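Pilin (Streptococcus pyogenes serotype M1, PDB 3GLD) builds the shaft of the streptococcal pilus, stacking head to tail into covalently linked columns needed for adhesion to host cells, bacterial aggregation and biofilm formation. Local coordinates at residues A[17-22]-A[149-154]; A[23-28]-A[68-73]; A[41-46]-A[85-90]; A[96-101]-A[124-129]. The protein carries 2 engineered substitutions. All coordinates share one frame; numbering follows the deposited sequence.

Contact 1 of 4, residues A[17-22]-A[149-154]; sequences AKLTVT and VPIQFK
Ile151 carries most of the side-chain packing between strand 18-22 and strand 151-154. Its CB lies 3.7 Å from the backbone O of Thr20. At CB the side chain forks. CG1, anti to the carbonyl carbon (chi1 -48°), turns to Leu19 and lies 3.9 Å from Leu19 CD2, the two side chains crossing at about a right angle. CG2, anti to the backbone N, meets Val21 CG2 at 4.0 Å. The tip, CD1, goes on into the core, where Ile151 packs against Tyr120, Val122 and Val102. The two strands run parallel, 19° apart. They are the first strand of the N-terminal domain and its last, which continues into the next domain. Further along they carry the domain's cross-link residues, Lys23 and Asn155. Phe153 packs against engineered Ala104, at the position that promotes isopeptide formation in the natural protein. Two backbone bonds hold the register. Thr22 N donates to Ile151 O at 2.8 Å, in the carbonyl plane. Phe153 N donates to Thr22 O at 2.8 Å, almost along the C=O axis. Before these bonds the strands splay apart. There one water accepts from Ile151 N and donates to Thr20 O. A second water donates to Ile151 O and bonds Thr22 OG1. Val21 CG1 touches the edge of the Phe153 ring. On the other face of the sheet, Thr22 CB lies alongside Gln152 CG, 3.5 Å away.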
# COMPACT_ATOMS: atom_id res chain seq x y z
N ALA A 17 -9.58 -28.06 -10.31
CA ALA A 17 -10.08 -28.04 -8.93
C ALA A 17 -9.34 -27.00 -8.04
O ALA A 17 -9.41 -27.06 -6.81
CB ALA A 17 -9.97 -29.44 -8.32
N LYS A 18 -8.62 -26.09 -8.68
CA LYS A 18 -8.00 -24.96 -7.99
C LYS A 18 -8.09 -23.70 -8.84
O LYS A 18 -7.98 -23.76 -10.08
CB LYS A 18 -6.55 -25.24 -7.60
CG LYS A 18 -6.42 -26.10 -6.35
CD LYS A 18 -5.04 -26.68 -6.22
CE LYS A 18 -5.05 -27.97 -5.40
NZ LYS A 18 -5.44 -27.73 -3.99
N LEU A 19 -8.32 -22.57 -8.17
CA LEU A 19 -8.43 -21.28 -8.83
C LEU A 19 -7.38 -20.34 -8.26
O LEU A 19 -7.33 -20.11 -7.05
CB LEU A 19 -9.83 -20.69 -8.62
CG LEU A 19 -10.10 -19.32 -9.25
CD1 LEU A 19 -10.10 -19.40 -10.79
CD2 LEU A 19 -11.42 -18.76 -8.75
N THR A 20 -6.55 -19.80 -9.15
CA THR A 20 -5.47 -18.88 -8.77
C THR A 20 -6.02 -17.46 -8.65
O THR A 20 -6.72 -17.00 -9.53
CB THR A 20 -4.32 -18.90 -9.80
OG1 THR A 20 -3.67 -20.17 -9.72
CG2 THR A 20 -3.27 -17.81 -9.50
N VAL A 21 -5.68 -16.78 -7.56
CA VAL A 21 -5.99 -15.35 -7.42
C VAL A 21 -4.68 -14.57 -7.48
O VAL A 21 -3.73 -14.91 -6.78
CB VAL A 21 -6.71 -15.05 -6.09
CG1 VAL A 21 -6.91 -13.54 -5.92
CG2 VAL A 21 -8.04 -15.76 -6.04
N THR A 22 -4.63 -13.54 -8.31
CA THR A 22 -3.42 -12.71 -8.40
C THR A 22 -3.70 -11.37 -7.76
O THR A 22 -4.72 -10.72 -8.04
CB THR A 22 -2.95 -12.50 -9.86
OG1 THR A 22 -2.60 -13.76 -10.44
CG2 THR A 22 -1.73 -11.60 -9.91
N VAL A 149 -11.39 -13.55 -17.92
CA VAL A 149 -10.09 -13.04 -17.48
C VAL A 149 -9.63 -13.76 -16.22
O VAL A 149 -10.45 -14.35 -15.51
CB VAL A 149 -10.11 -11.50 -17.20
CG1 VAL A 149 -10.11 -10.70 -18.50
CG2 VAL A 149 -11.29 -11.10 -16.29
N PRO A 150 -8.30 -13.73 -15.94
CA PRO A 150 -7.78 -14.22 -14.66
C PRO A 150 -8.37 -13.45 -13.50
O PRO A 150 -8.75 -12.29 -13.65
CB PRO A 150 -6.28 -13.93 -14.76
CG PRO A 150 -6.00 -14.00 -16.21
CD PRO A 150 -7.21 -13.35 -16.85
N ILE A 151 -8.46 -14.11 -12.35
CA ILE A 151 -8.91 -13.45 -11.13
C ILE A 151 -7.72 -12.63 -10.63
O ILE A 151 -6.71 -13.17 -10.15
CB ILE A 151 -9.41 -14.46 -10.06
CG1 ILE A 151 -10.40 -15.49 -10.66
CG2 ILE A 151 -10.02 -13.73 -8.86
CD1 ILE A 151 -11.56 -14.89 -11.47
N GLN A 152 -7.83 -11.32 -10.78
CA GLN A 152 -6.79 -10.38 -10.40
C GLN A 152 -7.43 -9.25 -9.61
O GLN A 152 -8.53 -8.79 -9.95
CB GLN A 152 -6.07 -9.84 -11.64
CG GLN A 152 -4.89 -10.69 -12.08
CD GLN A 152 -4.54 -10.56 -13.56
OE1 GLN A 152 -4.96 -9.62 -14.24
NE2 GLN A 152 -3.77 -11.53 -14.06
N PHE A 153 -6.75 -8.84 -8.55
CA PHE A 153 -7.15 -7.69 -7.74
C PHE A 153 -5.98 -6.69 -7.63
O PHE A 153 -4.82 -7.09 -7.44
CB PHE A 153 -7.60 -8.16 -6.36
CG PHE A 153 -8.93 -8.86 -6.35
CD1 PHE A 153 -10.12 -8.14 -6.37
CD2 PHE A 153 -9.00 -10.25 -6.30
CE1 PHE A 153 -11.37 -8.78 -6.35
CE2 PHE A 153 -10.23 -10.91 -6.28
CZ PHE A 153 -11.42 -10.17 -6.30
N LYS A 154 -6.28 -5.40 -7.73
CA LYS A 154 -5.23 -4.37 -7.70
C LYS A 154 -5.62 -3.28 -6.71
O LYS A 154 -6.43 -2.41 -7.04
CB LYS A 154 -5.00 -3.78 -9.10
CG LYS A 154 -3.79 -2.82 -9.20
CD LYS A 154 -3.31 -2.56 -10.64
CE LYS A 154 -4.23 -1.59 -11.38
NZ LYS A 154 -3.60 -1.02 -12.62
O HOH W 1 -7.16 -16.86 -12.26
O HOH W 2 -4.67 -14.74 -11.59

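Contact 2 of 4, residues A[23-28]-A[68-73]; sequences KNLDLV and VTYTNS
Lys23, Leu25, Val68 and Tyr70 make this buried contact, and no hydrogen bond crosses it. Lys23 CG sits 3.8 Å from Val68 CG2, the two side chains crossing at about a right angle. The same CG lies at the edge of the Tyr70 ring. Leu25 meets the ring otherwise: its CD2 lies over one face, and its CB is 4.2 Å from Tyr70 CZ. Tyr70 therefore reaches across the gap with its tip between these two residues. Its OH approaches Lys23 O at 3.4 Å without bonding to it. The hydroxyl is hydrogen-bonded instead to Asn79 O, which fixes the end of the ring. Lys23 starts with CG anti to the backbone N (chi1 177°), then bends at chi2 and chi4. The bends fold NZ back to donate to Asn24 O at 3.0 Å, from above the carbonyl plane. Phe39 adds a cation-pi contact to Lys23, and Phe41 packs on its side chain. In the natural pilin Lys23 forms an isopeptide bond with Asn155. Here the promoting residue is replaced by engineered Ala104, and the bonding of NZ is consistent with an unlinked amine. The strand axes pass 9.3 Å apart at 32°, too far for backbone pairing. Strand 23-27 lies in one sheet, between strands 80-86 and 151-169. Strand 68-70 belongs to the facing sheet, beside strand 37-45, so the contact fills the domain's beta-sandwich interior.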
# COMPACT_ATOMS: atom_id res chain seq x y z
N LYS A 23 -2.80 -10.96 -6.87
CA LYS A 23 -2.93 -9.66 -6.20
C LYS A 23 -1.76 -8.78 -6.59
O LYS A 23 -0.60 -9.20 -6.52
CB LYS A 23 -3.03 -9.86 -4.68
CG LYS A 23 -3.09 -8.57 -3.84
CD LYS A 23 -4.22 -7.64 -4.29
CE LYS A 23 -4.45 -6.52 -3.32
NZ LYS A 23 -3.24 -5.66 -3.13
N ASN A 24 -2.07 -7.56 -7.02
CA ASN A 24 -1.07 -6.56 -7.32
C ASN A 24 -1.28 -5.35 -6.41
O ASN A 24 -2.41 -5.06 -6.00
CB ASN A 24 -1.15 -6.14 -8.79
CG ASN A 24 -0.55 -7.17 -9.75
OD1 ASN A 24 -1.22 -7.64 -10.68
ND2 ASN A 24 0.71 -7.52 -9.55
N LEU A 25 -0.20 -4.66 -6.06
CA LEU A 25 -0.32 -3.43 -5.30
C LEU A 25 0.27 -2.29 -6.12
O LEU A 25 1.48 -2.21 -6.32
CB LEU A 25 0.36 -3.57 -3.94
CG LEU A 25 0.24 -2.46 -2.89
CD1 LEU A 25 -1.18 -2.36 -2.34
CD2 LEU A 25 1.22 -2.75 -1.75
N ASP A 26 -0.60 -1.42 -6.61
CA ASP A 26 -0.19 -0.25 -7.36
C ASP A 26 0.30 0.81 -6.37
O ASP A 26 -0.34 1.03 -5.36
CB ASP A 26 -1.38 0.29 -8.15
CG ASP A 26 -1.06 0.51 -9.61
OD1 ASP A 26 -0.62 -0.45 -10.28
OD2 ASP A 26 -1.24 1.65 -10.09
N LEU A 27 1.44 1.44 -6.67
CA LEU A 27 2.01 2.47 -5.80
C LEU A 27 1.87 3.88 -6.40
O LEU A 27 2.35 4.14 -7.51
CB LEU A 27 3.49 2.16 -5.51
CG LEU A 27 3.89 0.70 -5.23
CD1 LEU A 27 5.41 0.57 -5.19
CD2 LEU A 27 3.28 0.20 -3.92
N VAL A 28 1.22 4.78 -5.66
CA VAL A 28 1.17 6.19 -6.08
C VAL A 28 2.58 6.79 -6.19
O VAL A 28 2.90 7.50 -7.16
CB VAL A 28 0.28 7.03 -5.13
CG1 VAL A 28 0.29 8.52 -5.53
CG2 VAL A 28 -1.14 6.48 -5.15
N VAL A 68 -3.11 -13.30 0.66
CA VAL A 68 -1.74 -13.00 0.30
C VAL A 68 -1.17 -12.17 1.46
O VAL A 68 -1.93 -11.64 2.29
CB VAL A 68 -1.63 -12.23 -1.02
CG1 VAL A 68 -2.10 -13.09 -2.20
CG2 VAL A 68 -2.43 -10.91 -0.95
N THR A 69 0.16 -12.07 1.51
CA THR A 69 0.84 -11.37 2.59
C THR A 69 1.94 -10.50 2.00
O THR A 69 2.69 -10.94 1.12
CB THR A 69 1.46 -12.35 3.62
OG1 THR A 69 0.42 -12.95 4.39
CG2 THR A 69 2.40 -11.63 4.59
N TYR A 70 1.99 -9.25 2.46
CA TYR A 70 3.05 -8.32 2.11
C TYR A 70 3.90 -8.04 3.34
O TYR A 70 3.41 -8.12 4.48
CB TYR A 70 2.43 -7.02 1.55
CG TYR A 70 1.91 -7.15 0.14
CD1 TYR A 70 2.72 -6.85 -0.94
CD2 TYR A 70 0.62 -7.61 -0.11
CE1 TYR A 70 2.27 -6.97 -2.23
CE2 TYR A 70 0.15 -7.75 -1.42
CZ TYR A 70 0.99 -7.42 -2.47
OH TYR A 70 0.57 -7.54 -3.77
N THR A 71 5.18 -7.74 3.14
CA THR A 71 6.07 -7.28 4.23
C THR A 71 6.94 -6.13 3.76
O THR A 71 7.04 -5.87 2.56
CB THR A 71 7.06 -8.37 4.76
OG1 THR A 71 7.71 -9.00 3.65
CG2 THR A 71 6.39 -9.38 5.66
N ASN A 72 7.60 -5.47 4.71
CA ASN A 72 8.52 -4.37 4.36
C ASN A 72 9.56 -4.80 3.32
O ASN A 72 9.91 -4.02 2.43
CB ASN A 72 9.21 -3.80 5.62
CG ASN A 72 8.23 -3.19 6.63
OD1 ASN A 72 8.52 -3.14 7.82
ND2 ASN A 72 7.06 -2.72 6.16
N SER A 73 10.02 -6.05 3.42
CA SER A 73 11.08 -6.57 2.54
C SER A 73 10.66 -6.75 1.07
O SER A 73 11.51 -6.95 0.20
CB SER A 73 11.71 -7.86 3.12
OG SER A 73 10.76 -8.92 3.13

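Contact 3 of 4, residues A[41-46]-A[85-90]; sequences FKIEPD and FDFSEV
Ile43 and Phe85 form the tight part of this contact. They slide past each other in opposite directions, and Ile43 CB stands over the centre of the Phe85 ring, 4.0 Å from its centroid, as a CH-pi contact. Ile43 CG2, in the crowded position between backbone N and carbonyl carbon, lies 3.6 Å from Phe85 CD1. The other branch, with CG1 anti to the backbone N (chi1 -174°), sends CD1 tip to tip against Phe87 CZ at 3.5 Å. Phe41 O lies at the edge of the Phe85 ring. These side chains join strand 37-45 to strand 80-86, in facing sheets of the sandwich, with Val21 and Tyr100 closing in around them. The more exposed margin makes little contact across the segments. Lys42 CB points away from Phe85; its NZ makes a long salt bridge, 3.7 Å, with Glu44 OE1. At the end of the strand, Asp86 begins an Asx turn: its OD1 takes Ser88 N at 2.9 Å and Ser88 OG at 2.6 Å, the latter on its syn lone pair. A type I turn from Phe87 to Val90 follows. No hydrogen bond or charged pair crosses; apolar and CH-pi packing carry the contact. Lys18 ties Asp86 to the neighbouring strand and would probably stabilise its carboxylate in the charged form.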
# COMPACT_ATOMS: atom_id res chain seq x y z
N PHE A 41 -9.29 -12.74 0.39
CA PHE A 41 -10.23 -12.90 -0.72
C PHE A 41 -11.20 -13.98 -0.34
O PHE A 41 -10.83 -14.97 0.29
CB PHE A 41 -9.50 -13.23 -2.03
CG PHE A 41 -8.30 -12.34 -2.27
CD1 PHE A 41 -8.45 -11.07 -2.81
CD2 PHE A 41 -7.02 -12.76 -1.91
CE1 PHE A 41 -7.35 -10.25 -3.00
CE2 PHE A 41 -5.92 -11.95 -2.10
CZ PHE A 41 -6.09 -10.68 -2.65
N LYS A 42 -12.45 -13.77 -0.72
CA LYS A 42 -13.55 -14.63 -0.36
C LYS A 42 -14.20 -15.18 -1.63
O LYS A 42 -14.34 -14.47 -2.64
CB LYS A 42 -14.59 -13.81 0.42
CG LYS A 42 -15.78 -14.60 0.98
CD LYS A 42 -16.79 -13.68 1.74
CE LYS A 42 -17.54 -12.73 0.80
NZ LYS A 42 -18.70 -12.09 1.52
N ILE A 43 -14.58 -16.45 -1.56
CA ILE A 43 -15.45 -17.07 -2.58
C ILE A 43 -16.72 -17.58 -1.91
O ILE A 43 -16.65 -18.22 -0.86
CB ILE A 43 -14.75 -18.24 -3.32
CG1 ILE A 43 -15.63 -18.77 -4.47
CG2 ILE A 43 -14.42 -19.37 -2.37
CD1 ILE A 43 -14.86 -19.37 -5.62
N GLU A 44 -17.87 -17.29 -2.52
CA GLU A 44 -19.15 -17.79 -2.02
C GLU A 44 -20.04 -18.25 -3.18
O GLU A 44 -19.88 -17.77 -4.31
CB GLU A 44 -19.87 -16.71 -1.21
CG GLU A 44 -19.94 -15.36 -1.91
CD GLU A 44 -20.75 -14.34 -1.13
OE1 GLU A 44 -21.06 -14.57 0.06
OE2 GLU A 44 -21.10 -13.30 -1.72
N PRO A 45 -20.98 -19.16 -2.90
CA PRO A 45 -21.93 -19.54 -3.95
C PRO A 45 -22.69 -18.31 -4.47
O PRO A 45 -23.12 -17.47 -3.68
CB PRO A 45 -22.89 -20.50 -3.23
CG PRO A 45 -22.06 -21.09 -2.12
CD PRO A 45 -21.17 -19.95 -1.67
N ASP A 46 -22.81 -18.20 -5.79
CA ASP A 46 -23.66 -17.18 -6.40
C ASP A 46 -25.14 -17.51 -6.19
O ASP A 46 -25.65 -18.49 -6.73
CB ASP A 46 -23.33 -17.06 -7.89
CG ASP A 46 -24.19 -16.03 -8.60
OD1 ASP A 46 -25.20 -15.58 -8.01
OD2 ASP A 46 -23.85 -15.68 -9.75
N PHE A 85 -7.85 -20.74 -4.34
CA PHE A 85 -9.02 -21.40 -3.77
C PHE A 85 -8.93 -22.88 -4.12
O PHE A 85 -8.57 -23.23 -5.24
CB PHE A 85 -10.32 -20.81 -4.31
CG PHE A 85 -10.56 -19.40 -3.86
CD1 PHE A 85 -10.84 -19.13 -2.52
CD2 PHE A 85 -10.50 -18.35 -4.76
CE1 PHE A 85 -11.07 -17.83 -2.08
CE2 PHE A 85 -10.73 -17.05 -4.34
CZ PHE A 85 -11.01 -16.79 -3.00
N ASP A 86 -9.28 -23.72 -3.15
CA ASP A 86 -9.16 -25.16 -3.29
C ASP A 86 -10.55 -25.82 -3.35
O ASP A 86 -11.26 -25.87 -2.34
CB ASP A 86 -8.31 -25.71 -2.15
CG ASP A 86 -8.10 -27.21 -2.22
OD1 ASP A 86 -8.45 -27.85 -3.24
OD2 ASP A 86 -7.57 -27.76 -1.23
N PHE A 87 -10.91 -26.31 -4.54
CA PHE A 87 -12.16 -27.05 -4.79
C PHE A 87 -11.99 -28.59 -4.75
O PHE A 87 -12.95 -29.33 -4.93
CB PHE A 87 -12.76 -26.68 -6.17
CG PHE A 87 -13.04 -25.20 -6.37
CD1 PHE A 87 -14.34 -24.73 -6.32
CD2 PHE A 87 -12.01 -24.29 -6.65
CE1 PHE A 87 -14.63 -23.37 -6.52
CE2 PHE A 87 -12.28 -22.92 -6.84
CZ PHE A 87 -13.60 -22.47 -6.78
N SER A 88 -10.77 -29.07 -4.54
CA SER A 88 -10.48 -30.52 -4.63
C SER A 88 -11.34 -31.38 -3.70
O SER A 88 -11.60 -32.55 -4.00
CB SER A 88 -8.99 -30.81 -4.40
OG SER A 88 -8.57 -30.40 -3.10
N GLU A 89 -11.78 -30.82 -2.58
CA GLU A 89 -12.66 -31.57 -1.68
C GLU A 89 -14.14 -31.27 -1.83
O GLU A 89 -14.98 -31.86 -1.12
CB GLU A 89 -12.21 -31.42 -0.24
CG GLU A 89 -10.82 -32.00 -0.01
CD GLU A 89 -10.40 -31.96 1.43
OE1 GLU A 89 -11.03 -32.67 2.25
OE2 GLU A 89 -9.44 -31.21 1.75
N VAL A 90 -14.49 -30.37 -2.74
CA VAL A 90 -15.89 -30.05 -2.97
C VAL A 90 -16.60 -31.23 -3.65
O VAL A 90 -16.14 -31.75 -4.66
CB VAL A 90 -16.07 -28.75 -3.79
CG1 VAL A 90 -17.56 -28.54 -4.14
CG2 VAL A 90 -15.55 -27.56 -3.02

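Contact 4 of 4, residues A[96-101]-A[124-129]; sequences GVYYYK and VHVLWN
Val124 O is the best-held acceptor here: one hydrogen bond and one weak CA-H...O contact hold it. Tyr98 N donates to it at 2.9 Å and almost straight, 177° at the hydrogen. Val97 CA makes the weak contact at 3.5 Å, and the Tyr98 ring edge lies beside the oxygen. The return bond, Val124 N to Tyr98 O, is 2.8 Å long. A second such couple joins Gly96 and Val126, making two hydrogen-bonded pairs of an antiparallel strand pairing, with Val97 and His125 as the non-hydrogen-bonded pair between them. Gly96 has phi 159°, where a CB would press on the preceding carbonyl oxygen. Tyr98, Val124 and Val126 share the buried face, and the ring end of Tyr100 comes in to Val124: Val126 CG2 is 3.6 Å from Tyr98 CD1, and Val124 CG2 is 3.7 Å from Tyr100 CE1. Both tyrosine hydroxyls are satisfied elsewhere, Tyr98 OH by Lys94 O and Tyr100 OH by Val59 O. On the other face Val97 lies alongside His125, with CG1 over the imidazole at 4.1 Å from its centroid. The backbone bonds thus set the register of strands 96-104 and 119-129, while the side chains separate an aromatic and aliphatic core face from a partly exposed one where the His125 ring packs against Val97 and Tyr139.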
# COMPACT_ATOMS: atom_id res chain seq x y z
N GLY A 96 -22.34 -30.10 -14.50
CA GLY A 96 -23.02 -28.82 -14.66
C GLY A 96 -22.11 -27.64 -14.42
O GLY A 96 -20.92 -27.80 -14.13
N VAL A 97 -22.67 -26.44 -14.55
CA VAL A 97 -21.89 -25.23 -14.31
C VAL A 97 -22.30 -24.66 -12.97
O VAL A 97 -23.47 -24.30 -12.75
CB VAL A 97 -22.01 -24.20 -15.45
CG1 VAL A 97 -21.03 -23.07 -15.22
CG2 VAL A 97 -21.74 -24.86 -16.80
N TYR A 98 -21.33 -24.61 -12.08
CA TYR A 98 -21.55 -24.17 -10.71
C TYR A 98 -21.00 -22.75 -10.51
O TYR A 98 -19.80 -22.49 -10.77
CB TYR A 98 -20.90 -25.16 -9.74
CG TYR A 98 -21.57 -26.53 -9.76
CD1 TYR A 98 -21.37 -27.43 -10.81
CD2 TYR A 98 -22.42 -26.92 -8.73
CE1 TYR A 98 -21.99 -28.68 -10.81
CE2 TYR A 98 -23.06 -28.18 -8.74
CZ TYR A 98 -22.82 -29.04 -9.78
OH TYR A 98 -23.44 -30.26 -9.79
N TYR A 99 -21.89 -21.86 -10.07
CA TYR A 99 -21.63 -20.41 -10.00
C TYR A 99 -21.20 -19.92 -8.62
O TYR A 99 -21.80 -20.25 -7.60
CB TYR A 99 -22.85 -19.61 -10.46
CG TYR A 99 -23.04 -19.66 -11.95
CD1 TYR A 99 -23.44 -20.84 -12.56
CD2 TYR A 99 -22.82 -18.53 -12.74
CE1 TYR A 99 -23.63 -20.90 -13.92
CE2 TYR A 99 -23.00 -18.59 -14.12
CZ TYR A 99 -23.41 -19.79 -14.69
OH TYR A 99 -23.60 -19.93 -16.04
N TYR A 100 -20.12 -19.14 -8.61
CA TYR A 100 -19.63 -18.52 -7.40
C TYR A 100 -19.35 -17.04 -7.65
O TYR A 100 -19.25 -16.61 -8.80
CB TYR A 100 -18.31 -19.17 -6.96
CG TYR A 100 -18.37 -20.62 -6.59
CD1 TYR A 100 -18.31 -21.61 -7.59
CD2 TYR A 100 -18.49 -21.02 -5.27
CE1 TYR A 100 -18.37 -22.97 -7.26
CE2 TYR A 100 -18.54 -22.36 -4.93
CZ TYR A 100 -18.48 -23.33 -5.93
OH TYR A 100 -18.51 -24.66 -5.60
N LYS A 101 -19.15 -16.30 -6.57
CA LYS A 101 -18.68 -14.92 -6.66
C LYS A 101 -17.42 -14.80 -5.83
O LYS A 101 -17.37 -15.33 -4.71
CB LYS A 101 -19.73 -13.94 -6.14
CG LYS A 101 -21.01 -13.93 -6.94
CD LYS A 101 -21.62 -12.52 -6.98
CE LYS A 101 -22.91 -12.53 -7.81
NZ LYS A 101 -23.89 -11.51 -7.36
N VAL A 124 -17.48 -22.92 -12.23
CA VAL A 124 -16.76 -24.19 -12.22
C VAL A 124 -17.49 -25.16 -13.17
O VAL A 124 -18.65 -25.48 -12.95
CB VAL A 124 -16.63 -24.79 -10.81
CG1 VAL A 124 -15.84 -26.12 -10.89
CG2 VAL A 124 -15.93 -23.82 -9.85
N HIS A 125 -16.80 -25.57 -14.23
CA HIS A 125 -17.31 -26.55 -15.18
C HIS A 125 -17.02 -27.98 -14.71
O HIS A 125 -15.87 -28.44 -14.72
CB HIS A 125 -16.76 -26.27 -16.58
CG HIS A 125 -17.37 -25.06 -17.21
ND1 HIS A 125 -17.10 -23.78 -16.77
CD2 HIS A 125 -18.28 -24.93 -18.20
CE1 HIS A 125 -17.79 -22.91 -17.49
NE2 HIS A 125 -18.52 -23.59 -18.36
N VAL A 126 -18.08 -28.63 -14.25
CA VAL A 126 -18.00 -30.00 -13.76
C VAL A 126 -18.48 -30.92 -14.89
O VAL A 126 -19.63 -30.88 -15.30
CB VAL A 126 -18.82 -30.16 -12.47
CG1 VAL A 126 -18.75 -31.60 -11.93
CG2 VAL A 126 -18.32 -29.17 -11.39
N LEU A 127 -17.56 -31.71 -15.44
CA LEU A 127 -17.87 -32.63 -16.55
C LEU A 127 -17.81 -34.05 -16.06
O LEU A 127 -17.15 -34.31 -15.04
CB LEU A 127 -16.89 -32.45 -17.70
CG LEU A 127 -17.03 -31.30 -18.70
CD1 LEU A 127 -17.42 -29.97 -18.06
CD2 LEU A 127 -15.71 -31.16 -19.44
N TRP A 128 -18.52 -34.96 -16.74
CA TRP A 128 -18.36 -36.39 -16.47
C TRP A 128 -16.98 -36.78 -16.95
O TRP A 128 -16.60 -36.45 -18.08
CB TRP A 128 -19.41 -37.24 -17.21
CG TRP A 128 -19.31 -38.69 -16.86
CD1 TRP A 128 -18.70 -39.67 -17.58
CD2 TRP A 128 -19.79 -39.31 -15.66
NE1 TRP A 128 -18.80 -40.88 -16.92
CE2 TRP A 128 -19.45 -40.68 -15.73
CE3 TRP A 128 -20.48 -38.83 -14.53
CZ2 TRP A 128 -19.80 -41.59 -14.73
CZ3 TRP A 128 -20.82 -39.74 -13.52
CH2 TRP A 128 -20.47 -41.11 -13.63
N ASN A 129 -16.21 -37.43 -16.09
CA ASN A 129 -14.84 -37.80 -16.48
C ASN A 129 -14.85 -39.24 -16.90
O ASN A 129 -15.19 -40.12 -16.10
CB ASN A 129 -13.81 -37.55 -15.36
CG ASN A 129 -12.37 -37.80 -15.82
OD1 ASN A 129 -11.88 -38.93 -15.83
ND2 ASN A 129 -11.68 -36.72 -16.23

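Overall arrangement
All four contacts lie in the N-terminal domain, a beta sandwich. Contact 1 pairs neighbouring strands of one sheet, and contact 4 pairs neighbours in the facing sheet. Contacts 2 and 3 bridge the two sheets and fill the interior. Contacts 1 and 2 use successive parts of strand 18-27, with centres about 16 Å apart. The centre of contact 3 is about 12 Å from those of contacts 1 and 4, and contact 3 touches contacts 1, 2 and 4. The centres of contacts 2 and 4 are about 32 Å apart. Along the chain, 17-22 and 149-154 enclose the other three; contacts 2 and 3 interleave, and contact 4 follows. Contacts 1 to 3 lie near the isopeptide site, contact 4 away from it.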